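Probable benzoylformate decarboxylase (Rhodococcus jostii, PDB 7ORX) belongs to the thiamine diphosphate-dependent enzymes and holds thiamine diphosphate between two subunits of a tetramer, with a sodium ion beside the diphosphate. Local coordinates at residues 355-360 and 525-530; 360-365 and 454-459; 71-76 and 111-116. All coordinates share one frame; numbering follows the deposited sequence.

Contact 1: residues 355-360 and 525-530; sequences GLDPAQ and RTNFDE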
loop_
_atom_site.group_PDB
_atom_site.type_symbol
_atom_site.label_atom_id
_atom_site.label_comp_id
_atom_site.label_asym_id
_atom_site.label_seq_id
_atom_site.Cartn_x
_atom_site.Cartn_y
_atom_site.Cartn_z
ATOM N N GLY C 355 -30.771 19.355 -35.199
ATOM C CA GLY C 355 -31.244 19.298 -33.798
ATOM C C GLY C 355 -31.135 20.641 -33.084
ATOM O O GLY C 355 -31.149 21.692 -33.766
ATOM N N LEU C 356 -31.037 20.600 -31.748
ATOM C CA LEU C 356 -30.926 21.782 -30.855
ATOM C C LEU C 356 -29.437 22.077 -30.594
ATOM O O LEU C 356 -28.655 21.145 -30.439
ATOM C CB LEU C 356 -31.612 21.479 -29.522
ATOM C CG LEU C 356 -33.131 21.339 -29.461
ATOM C CD1 LEU C 356 -33.797 22.645 -29.129
ATOM C CD2 LEU C 356 -33.711 20.755 -30.709
ATOM N N ASP C 357 -29.057 23.345 -30.505
ATOM C CA ASP C 357 -27.757 23.769 -29.923
ATOM C C ASP C 357 -27.927 23.721 -28.422
ATOM O O ASP C 357 -28.995 24.030 -27.903
ATOM C CB ASP C 357 -27.318 25.174 -30.342
ATOM C CG ASP C 357 -26.514 25.202 -31.636
ATOM O OD1 ASP C 357 -26.841 24.403 -32.570
ATOM O OD2 ASP C 357 -25.548 26.000 -31.707
ATOM N N PRO C 358 -26.908 23.244 -27.687
ATOM C CA PRO C 358 -27.003 23.210 -26.225
ATOM C C PRO C 358 -27.469 24.548 -25.622
ATOM O O PRO C 358 -28.277 24.514 -24.746
ATOM C CB PRO C 358 -25.577 22.806 -25.839
ATOM C CG PRO C 358 -25.197 21.860 -26.950
ATOM C CD PRO C 358 -25.697 22.584 -28.206
ATOM N N ALA C 359 -27.005 25.689 -26.123
ATOM C CA ALA C 359 -27.389 27.022 -25.591
ATOM C C ALA C 359 -28.905 27.196 -25.700
ATOM O O ALA C 359 -29.491 27.737 -24.795
ATOM C CB ALA C 359 -26.643 28.129 -26.293
ATOM N N GLN C 360 -29.530 26.713 -26.759
ATOM C CA GLN C 360 -31.004 26.831 -26.927
ATOM C C GLN C 360 -31.703 25.819 -26.032
ATOM O O GLN C 360 -32.747 26.155 -25.454
ATOM C CB GLN C 360 -31.439 26.607 -28.372
ATOM C CG GLN C 360 -32.896 26.982 -28.578
ATOM C CD GLN C 360 -33.405 26.573 -29.939
ATOM O OE1 GLN C 360 -34.434 27.063 -30.404
ATOM N NE2 GLN C 360 -32.702 25.646 -30.578
ATOM N N ARG C 525 -31.833 15.328 -29.644
ATOM C CA ARG C 525 -30.779 15.342 -30.679
ATOM C C ARG C 525 -30.146 16.733 -30.645
ATOM O O ARG C 525 -30.879 17.731 -30.815
ATOM C CB ARG C 525 -31.371 14.990 -32.048
ATOM C CG ARG C 525 -30.329 14.491 -33.028
ATOM C CD ARG C 525 -30.077 15.493 -34.135
ATOM N NE ARG C 525 -30.889 15.219 -35.328
ATOM C CZ ARG C 525 -30.462 14.643 -36.461
ATOM N NH1 ARG C 525 -29.205 14.241 -36.582
ATOM N NH2 ARG C 525 -31.298 14.476 -37.483
ATOM N N THR C 526 -28.836 16.802 -30.403
ATOM C CA THR C 526 -28.066 18.070 -30.274
ATOM C C THR C 526 -27.016 18.162 -31.381
ATOM O O THR C 526 -26.697 17.102 -31.992
ATOM C CB THR C 526 -27.399 18.202 -28.898
ATOM O OG1 THR C 526 -26.523 17.092 -28.719
ATOM C CG2 THR C 526 -28.399 18.276 -27.761
ATOM N N ASN C 527 -26.515 19.378 -31.629
ATOM C CA ASN C 527 -25.497 19.679 -32.674
ATOM C C ASN C 527 -24.139 19.914 -32.018
ATOM O O ASN C 527 -24.035 20.707 -30.983
ATOM C CB ASN C 527 -25.830 20.918 -33.505
ATOM C CG ASN C 527 -27.296 20.998 -33.860
ATOM O OD1 ASN C 527 -27.889 20.016 -34.336
ATOM N ND2 ASN C 527 -27.879 22.155 -33.603
ATOM N N PHE C 528 -23.130 19.276 -32.609
ATOM C CA PHE C 528 -21.710 19.432 -32.225
ATOM C C PHE C 528 -21.031 20.211 -33.353
ATOM O O PHE C 528 -21.109 19.695 -34.501
ATOM C CB PHE C 528 -21.059 18.072 -31.918
ATOM C CG PHE C 528 -19.643 18.239 -31.431
ATOM C CD1 PHE C 528 -19.387 18.921 -30.244
ATOM C CD2 PHE C 528 -18.571 17.805 -32.200
ATOM C CE1 PHE C 528 -18.088 19.144 -29.820
ATOM C CE2 PHE C 528 -17.274 18.039 -31.776
ATOM C CZ PHE C 528 -17.032 18.709 -30.589
ATOM N N ASP C 529 -20.427 21.367 -33.026
ATOM C CA ASP C 529 -19.595 22.223 -33.929
ATOM C C ASP C 529 -18.363 21.466 -34.469
ATOM O O ASP C 529 -17.405 21.215 -33.688
ATOM C CB ASP C 529 -19.105 23.507 -33.235
ATOM C CG ASP C 529 -20.196 24.514 -32.924
ATOM O OD1 ASP C 529 -20.663 24.461 -31.769
ATOM O OD2 ASP C 529 -20.573 25.330 -33.831
ATOM N N GLU C 530 -18.394 21.104 -35.769
ATOM C CA GLU C 530 -17.291 20.443 -36.528
ATOM C C GLU C 530 -16.574 21.510 -37.373
ATOM O O GLU C 530 -15.430 21.232 -37.821
ATOM C CB GLU C 530 -17.821 19.230 -37.324
ATOM C CG GLU C 530 -18.463 18.173 -36.422
ATOM C CD GLU C 530 -18.292 16.716 -36.838
ATOM O OE1 GLU C 530 -18.082 15.860 -35.937
ATOM O OE2 GLU C 530 -18.359 16.452 -38.063
#
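Leu356 and Thr526 pair their backbones in a single beta bridge, reinforced by the amide of Asn527, where the chain leaving strand 520-525 passes the residues leading into helix 358-368. Two main-chain bonds define the bridge. Leu356 N donates to Arg525 O at 3.0 Å, and Asn527 N donates to Leu356 O, also at 3.0 Å. This is the parallel pattern, but the pieces diverge by 69° and the pairing goes no further. Gly355, with no side chain, brings its CA to 3.4 Å from Arg525 O in a CA-H...O contact.

Asn527 bonds with its side-chain amide as well as its backbone. Its CG lies beside the backbone N and anti to the carbonyl carbon (chi1 -41°), and the amide beyond it extends alongside Gly355 and Asp357. Asn527 OD1 accepts from Gly355 N at 3.1 Å, in the carbonyl plane and on a lone pair, while Asn527 ND2 makes a weak bond of 3.3 Å to Gly355 O. The amide thus takes both polar groups of one glycine. All this happens at the C-terminal end of the parallel strands in an alpha/beta domain of the thiamine diphosphate-binding type, where Thr526 also bonds through its backbone to Asn457 of the neighbouring strand.

Asn527 ND2 makes its stronger bond to Asp357 OD1 at 2.7 Å, lying nearly on the C-O axis of that oxygen. The carboxylate oxygen sits in the plane of the amide, although the two flat groups are turned 65° apart. Asp357 holds the N-cap position of helix 358-368, yet its side chain makes no capping bond; its backbone N is taken by Ser351 OG. Pro358, the first residue of the helix, sets its CD 3.7 Å from Asn527 O.

Contact 2: residues 360-365 and 454-459; sequences QLFALV and IILNNG. With NA (sodium ion), chain J; TPP (thiamine diphosphate), chain I.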
loop_
_atom_site.group_PDB
_atom_site.type_symbol
_atom_site.label_atom_id
_atom_site.label_comp_id
_atom_site.label_asym_id
_atom_site.label_seq_id
_atom_site.Cartn_x
_atom_site.Cartn_y
_atom_site.Cartn_z
ATOM N N GLN C 360 -29.530 26.713 -26.759
ATOM C CA GLN C 360 -31.004 26.831 -26.927
ATOM C C GLN C 360 -31.703 25.819 -26.032
ATOM O O GLN C 360 -32.747 26.155 -25.454
ATOM C CB GLN C 360 -31.439 26.607 -28.372
ATOM C CG GLN C 360 -32.896 26.982 -28.578
ATOM C CD GLN C 360 -33.405 26.573 -29.939
ATOM O OE1 GLN C 360 -34.434 27.063 -30.404
ATOM N NE2 GLN C 360 -32.702 25.646 -30.578
ATOM N N LEU C 361 -31.173 24.609 -25.947
ATOM C CA LEU C 361 -31.764 23.578 -25.067
ATOM C C LEU C 361 -31.785 24.102 -23.635
ATOM O O LEU C 361 -32.784 23.927 -22.968
ATOM C CB LEU C 361 -30.971 22.277 -25.166
ATOM C CG LEU C 361 -31.516 21.161 -24.300
ATOM C CD1 LEU C 361 -32.977 20.887 -24.597
ATOM C CD2 LEU C 361 -30.701 19.897 -24.474
ATOM N N PHE C 362 -30.723 24.750 -23.180
ATOM C CA PHE C 362 -30.643 25.247 -21.790
ATOM C C PHE C 362 -31.597 26.424 -21.608
ATOM O O PHE C 362 -32.217 26.550 -20.556
ATOM C CB PHE C 362 -29.196 25.517 -21.381
ATOM C CG PHE C 362 -28.317 24.290 -21.317
ATOM C CD1 PHE C 362 -28.815 23.058 -20.963
ATOM C CD2 PHE C 362 -26.976 24.367 -21.635
ATOM C CE1 PHE C 362 -28.011 21.929 -20.969
ATOM C CE2 PHE C 362 -26.168 23.246 -21.613
ATOM C CZ PHE C 362 -26.690 22.023 -21.277
ATOM N N ALA C 363 -31.794 27.247 -22.613
ATOM C CA ALA C 363 -32.756 28.374 -22.542
ATOM C C ALA C 363 -34.180 27.833 -22.452
ATOM O O ALA C 363 -34.938 28.362 -21.652
ATOM C CB ALA C 363 -32.564 29.299 -23.708
ATOM N N LEU C 364 -34.525 26.804 -23.228
ATOM C CA LEU C 364 -35.812 26.060 -23.086
ATOM C C LEU C 364 -35.878 25.447 -21.676
ATOM O O LEU C 364 -36.919 25.555 -21.037
ATOM C CB LEU C 364 -35.922 24.982 -24.166
ATOM C CG LEU C 364 -36.604 25.406 -25.462
ATOM C CD1 LEU C 364 -36.585 26.927 -25.687
ATOM C CD2 LEU C 364 -35.953 24.673 -26.645
ATOM N N VAL C 365 -34.810 24.843 -21.169
ATOM C CA VAL C 365 -34.875 24.276 -19.800
ATOM C C VAL C 365 -35.099 25.421 -18.794
ATOM O O VAL C 365 -35.896 25.244 -17.891
ATOM C CB VAL C 365 -33.619 23.448 -19.480
ATOM C CG1 VAL C 365 -33.503 23.132 -18.001
ATOM C CG2 VAL C 365 -33.579 22.178 -20.336
ATOM N N ILE C 454 -32.486 14.165 -19.165
ATOM C CA ILE C 454 -32.332 14.681 -20.545
ATOM C C ILE C 454 -30.990 14.205 -21.065
ATOM O O ILE C 454 -29.962 14.644 -20.541
ATOM C CB ILE C 454 -32.437 16.205 -20.554
ATOM C CG1 ILE C 454 -33.803 16.651 -20.042
ATOM C CG2 ILE C 454 -32.140 16.733 -21.928
ATOM C CD1 ILE C 454 -33.902 18.157 -19.808
ATOM N N ILE C 455 -31.004 13.298 -22.027
ATOM C CA ILE C 455 -29.780 12.844 -22.737
ATOM C C ILE C 455 -29.521 13.870 -23.837
ATOM O O ILE C 455 -30.382 14.016 -24.646
ATOM C CB ILE C 455 -29.985 11.440 -23.326
ATOM C CG1 ILE C 455 -30.399 10.397 -22.281
ATOM C CG2 ILE C 455 -28.749 11.012 -24.067
ATOM C CD1 ILE C 455 -29.509 10.340 -21.087
ATOM N N LEU C 456 -28.409 14.588 -23.818
ATOM C CA LEU C 456 -27.985 15.442 -24.934
ATOM C C LEU C 456 -27.187 14.534 -25.845
ATOM O O LEU C 456 -26.060 14.215 -25.480
ATOM C CB LEU C 456 -27.111 16.584 -24.446
ATOM C CG LEU C 456 -27.855 17.711 -23.753
ATOM C CD1 LEU C 456 -28.260 17.307 -22.371
ATOM C CD2 LEU C 456 -26.987 18.937 -23.608
ATOM N N ASN C 457 -27.803 14.090 -26.938
ATOM C CA ASN C 457 -27.230 13.089 -27.863
ATOM C C ASN C 457 -26.657 13.797 -29.091
ATOM O O ASN C 457 -27.454 14.109 -30.001
ATOM C CB ASN C 457 -28.283 12.074 -28.303
ATOM C CG ASN C 457 -27.712 11.029 -29.244
ATOM O OD1 ASN C 457 -26.604 11.187 -29.752
ATOM N ND2 ASN C 457 -28.443 9.945 -29.450
ATOM N N ASN C 458 -25.336 13.983 -29.150
ATOM C CA ASN C 458 -24.658 14.554 -30.333
ATOM C C ASN C 458 -23.877 13.460 -31.087
ATOM O O ASN C 458 -23.118 13.800 -31.998
ATOM C CB ASN C 458 -23.897 15.839 -29.987
ATOM C CG ASN C 458 -22.828 15.733 -28.944
ATOM O OD1 ASN C 458 -22.457 14.642 -28.544
ATOM N ND2 ASN C 458 -22.347 16.888 -28.508
ATOM N N GLY C 459 -24.132 12.184 -30.804
ATOM C CA GLY C 459 -23.576 11.032 -31.544
ATOM C C GLY C 459 -22.086 10.809 -31.301
ATOM O O GLY C 459 -21.525 9.928 -31.963
HETATM NA NA NA J . -21.863 13.428 -26.917
HETATM N "N1'" TPP I . -13.959 7.450 -18.854
HETATM C "C2'" TPP I . -14.400 7.929 -17.684
HETATM C CM2 TPP I . -14.877 6.953 -16.658
HETATM N "N3'" TPP I . -14.437 9.220 -17.358
HETATM C "C4'" TPP I . -13.992 10.102 -18.268
HETATM N "N4'" TPP I . -14.034 11.392 -17.909
HETATM C "C5'" TPP I . -13.520 9.697 -19.539
HETATM C "C6'" TPP I . -13.519 8.333 -19.759
HETATM C "C7'" TPP I . -13.035 10.675 -20.599
HETATM N N3 TPP I . -14.110 11.526 -21.165
HETATM C C2 TPP I . -14.194 12.833 -20.896
HETATM S S1 TPP I . -15.470 13.613 -21.736
HETATM C C5 TPP I . -15.881 12.094 -22.473
HETATM C C4 TPP I . -15.123 11.067 -22.009
HETATM C CM4 TPP I . -15.287 9.620 -22.373
HETATM C C6 TPP I . -16.936 12.023 -23.542
HETATM C C7 TPP I . -18.333 11.915 -23.003
HETATM O O7 TPP I . -19.083 12.997 -23.586
HETATM P PA TPP I . -20.680 12.982 -23.609
HETATM O O1A TPP I . -21.396 12.493 -22.393
HETATM O O2A TPP I . -21.007 12.275 -24.881
HETATM O O3A TPP I . -20.860 14.571 -23.727
HETATM P PB TPP I . -20.301 15.587 -24.871
HETATM O O1B TPP I . -20.794 16.984 -24.532
HETATM O O2B TPP I . -18.792 15.474 -24.877
HETATM O O3B TPP I . -20.914 15.058 -26.150
HETATM O O HOH W 1 -23.629 14.672 -25.950
#
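Leu361 and Leu456 meet obliquely, the CD2 branch of Leu361 lying 3.7 Å from Leu456 CG. With its CG anti to the backbone N (chi1 -180°), Leu361 reaches from helix 358-368 toward strand 452-457. Phe362 arrives at about a right angle to Leu456 and puts its ring tip, CZ, 3.9 Å from Leu456 CD2. That methyl is therefore shared, since Leu361 CD2 is equally close to it. One turn further on, Val365 and Ile454 slide past each other in opposite directions, with Val365 CG2 4.1 Å from Ile454 CD1.

This is helix-on-sheet packing of the alpha/beta domain that binds the diphosphate end of the cofactor: the helix runs antiparallel to the strand, at 164°. Ile454 and Leu456 turn toward it, and the intervening Ile455 points away. Phe506 of helix 503-515 touches Leu361, and Phe386 meets the Phe362 ring edge-to-face.

At the end of the strand, Asn457 OD1 accepts from Gly459 N at 2.9 Å, forming an Asx turn. Asn458, within this turn, binds the sodium ion together with Asp431, Thr460, the diphosphate and a water that also donates to Leu456 O.

Contact 3: residues 71-76 and 111-116; sequences NLHAAS and VMLSNV. With TPP (thiamine diphosphate), chain K.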
loop_
_atom_site.group_PDB
_atom_site.type_symbol
_atom_site.label_atom_id
_atom_site.label_comp_id
_atom_site.label_asym_id
_atom_site.label_seq_id
_atom_site.Cartn_x
_atom_site.Cartn_y
_atom_site.Cartn_z
ATOM N N ASN C 71 -23.524 -0.783 0.769
ATOM C CA ASN C 71 -23.169 -2.177 1.103
ATOM C C ASN C 71 -22.880 -2.933 -0.194
ATOM O O ASN C 71 -23.794 -3.151 -1.011
ATOM C CB ASN C 71 -24.268 -2.820 1.935
ATOM C CG ASN C 71 -23.948 -4.241 2.348
ATOM O OD1 ASN C 71 -22.832 -4.548 2.763
ATOM N ND2 ASN C 71 -24.929 -5.121 2.233
ATOM N N LEU C 72 -21.648 -3.365 -0.396
ATOM C CA LEU C 72 -21.194 -3.954 -1.670
ATOM C C LEU C 72 -20.708 -5.373 -1.420
ATOM O O LEU C 72 -20.527 -5.759 -0.255
ATOM C CB LEU C 72 -20.044 -3.100 -2.196
ATOM C CG LEU C 72 -20.400 -1.653 -2.495
ATOM C CD1 LEU C 72 -19.145 -0.848 -2.838
ATOM C CD2 LEU C 72 -21.409 -1.579 -3.630
ATOM N N HIS C 73 -20.433 -6.086 -2.506
ATOM C CA HIS C 73 -20.098 -7.524 -2.495
ATOM C C HIS C 73 -18.601 -7.745 -2.714
ATOM O O HIS C 73 -18.177 -7.713 -3.863
ATOM C CB HIS C 73 -20.918 -8.302 -3.528
ATOM C CG HIS C 73 -20.472 -9.721 -3.581
ATOM N ND1 HIS C 73 -20.562 -10.579 -2.461
ATOM C CD2 HIS C 73 -19.824 -10.405 -4.542
ATOM C CE1 HIS C 73 -20.038 -11.745 -2.762
ATOM N NE2 HIS C 73 -19.584 -11.664 -4.040
ATOM N N ALA C 74 -17.856 -8.071 -1.646
ATOM C CA ALA C 74 -16.496 -8.668 -1.712
ATOM C C ALA C 74 -15.572 -7.762 -2.538
ATOM O O ALA C 74 -15.786 -6.522 -2.530
ATOM C CB ALA C 74 -16.609 -10.074 -2.276
ATOM N N ALA C 75 -14.604 -8.347 -3.257
ATOM C CA ALA C 75 -13.587 -7.639 -4.075
ATOM C C ALA C 75 -14.160 -7.207 -5.437
ATOM O O ALA C 75 -13.838 -6.068 -5.876
ATOM C CB ALA C 75 -12.373 -8.528 -4.243
ATOM N N SER C 76 -14.957 -8.073 -6.083
ATOM C CA SER C 76 -15.550 -7.842 -7.433
ATOM C C SER C 76 -16.543 -6.672 -7.385
ATOM O O SER C 76 -16.473 -5.801 -8.290
ATOM C CB SER C 76 -16.171 -9.109 -8.017
ATOM O OG SER C 76 -16.799 -9.925 -7.028
ATOM N N VAL C 111 -10.318 -18.758 -0.608
ATOM C CA VAL C 111 -11.521 -19.455 -1.150
ATOM C C VAL C 111 -12.268 -18.442 -2.032
ATOM O O VAL C 111 -11.945 -17.242 -1.980
ATOM C CB VAL C 111 -12.418 -20.036 -0.036
ATOM C CG1 VAL C 111 -11.663 -21.024 0.861
ATOM C CG2 VAL C 111 -13.101 -18.947 0.787
ATOM N N MET C 112 -13.225 -18.926 -2.818
ATOM C CA MET C 112 -14.043 -18.141 -3.774
ATOM C C MET C 112 -14.678 -16.955 -3.031
ATOM O O MET C 112 -15.225 -17.185 -1.967
ATOM C CB MET C 112 -15.092 -19.080 -4.401
ATOM C CG MET C 112 -15.885 -18.530 -5.573
ATOM S SD MET C 112 -14.949 -18.175 -7.078
ATOM C CE MET C 112 -16.313 -17.974 -8.220
ATOM N N LEU C 113 -14.529 -15.736 -3.560
ATOM C CA LEU C 113 -15.116 -14.450 -3.063
ATOM C C LEU C 113 -14.444 -13.966 -1.759
ATOM O O LEU C 113 -15.080 -13.159 -1.036
ATOM C CB LEU C 113 -16.643 -14.563 -2.934
ATOM C CG LEU C 113 -17.448 -14.270 -4.219
ATOM C CD1 LEU C 113 -16.976 -13.014 -4.968
ATOM C CD2 LEU C 113 -17.454 -15.455 -5.180
ATOM N N SER C 114 -13.197 -14.406 -1.505
ATOM C CA SER C 114 -12.182 -13.746 -0.632
ATOM C C SER C 114 -11.730 -12.434 -1.284
ATOM O O SER C 114 -11.340 -12.464 -2.483
ATOM C CB SER C 114 -10.964 -14.593 -0.364
ATOM O OG SER C 114 -11.238 -15.543 0.619
ATOM N N ASN C 115 -11.782 -11.350 -0.501
ATOM C CA ASN C 115 -11.102 -10.048 -0.731
ATOM C C ASN C 115 -9.711 -10.166 -0.070
ATOM O O ASN C 115 -9.639 -10.229 1.159
ATOM C CB ASN C 115 -12.034 -8.919 -0.256
ATOM C CG ASN C 115 -11.563 -7.501 -0.533
ATOM O OD1 ASN C 115 -10.433 -7.282 -1.000
ATOM N ND2 ASN C 115 -12.422 -6.535 -0.219
ATOM N N VAL C 116 -8.652 -10.308 -0.868
ATOM C CA VAL C 116 -7.243 -10.477 -0.390
ATOM C C VAL C 116 -6.649 -9.073 -0.153
ATOM O O VAL C 116 -6.493 -8.351 -1.160
ATOM C CB VAL C 116 -6.396 -11.314 -1.379
ATOM C CG1 VAL C 116 -5.067 -11.759 -0.763
ATOM C CG2 VAL C 116 -7.163 -12.526 -1.916
HETATM N "N1'" TPP K . -21.881 -8.235 -7.845
HETATM C "C2'" TPP K . -20.797 -8.716 -8.467
HETATM C CM2 TPP K . -19.956 -7.760 -9.247
HETATM N "N3'" TPP K . -20.397 -9.988 -8.439
HETATM C "C4'" TPP K . -21.144 -10.854 -7.737
HETATM N "N4'" TPP K . -20.719 -12.130 -7.706
HETATM C "C5'" TPP K . -22.316 -10.447 -7.062
HETATM C "C6'" TPP K . -22.629 -9.104 -7.148
HETATM C "C7'" TPP K . -23.167 -11.416 -6.276
HETATM N N3 TPP K . -23.854 -12.396 -7.132
HETATM C C2 TPP K . -23.343 -13.598 -7.394
HETATM S S1 TPP K . -24.572 -14.692 -7.834
HETATM C C5 TPP K . -25.622 -13.347 -8.180
HETATM C C4 TPP K . -25.105 -12.181 -7.724
HETATM C CM4 TPP K . -25.742 -10.827 -7.814
HETATM C C6 TPP K . -26.917 -13.549 -8.925
HETATM C C7 TPP K . -26.804 -13.275 -10.418
HETATM O O7 TPP K . -28.106 -13.474 -11.041
HETATM P PA TPP K . -28.242 -14.217 -12.469
HETATM O O1A TPP K . -27.079 -13.866 -13.333
HETATM O O2A TPP K . -29.653 -13.917 -12.841
HETATM O O3A TPP K . -28.065 -15.778 -12.172
HETATM P PB TPP K . -29.102 -16.856 -11.615
HETATM O O1B TPP K . -28.964 -18.100 -12.476
HETATM O O2B TPP K . -28.673 -17.095 -10.197
HETATM O O3B TPP K . -30.461 -16.211 -11.719
#
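Leu113 gives up the most surface here, pushing its CD1 methyl into the bend where strand 68-73 passes into the helix that follows. Leu113 CD1 lies 4.0 Å from Ala74 CB and 3.7 Å from Ser76 OG. The side chain also crosses His73 at about a right angle, at the NE2 end of the ring. Leu113 is the third residue of a type II beta turn from Val111 to Ser114, closed by Ser114 N to Val111 O at 3.1 Å, and it takes the positive phi (72°) usual at that position.

Ala74 works in two directions. Its CB meets Leu113, and it also covers the centre of one face of the His73 ring, 3.7 Å above the plane. This strand-to-helix corner of the N-terminal cofactor-binding domain lines the thiamine diphosphate pocket: C7' lies over the opposite face of the ring, near the rim, and His73 CD2 is 3.5 Å from C4' of the cofactor. His73 ND1 is hydrogen-bonded to Glu31.

Asn115 packs on Ala75, its CG 3.9 Å from Ala75 CB. The second subunit closes in through Ser403 on Leu113 and Gly405 on Ser76, and supplies further cofactor-binding residues.

Contact 3 comes first along the chain, in the N-terminal domain, and closes before the other two open. Contact 2 lies within the sequence span of contact 1, and both use helix 358-368, sharing Gln360. Their centres are 7 Å apart, and they also touch where Leu356 packs on Leu364. Contact 3 is distant, its centre about 40 Å from that of contact 2 and 44 Å from that of contact 1. Contacts 2 and 3 touch different cofactor molecules, one by way of the sodium and diphosphate, the other at the aminopyrimidine. One chain therefore contributes to two pockets, the contact 3 pocket completed by a second subunit and, by symmetry, probably the other too.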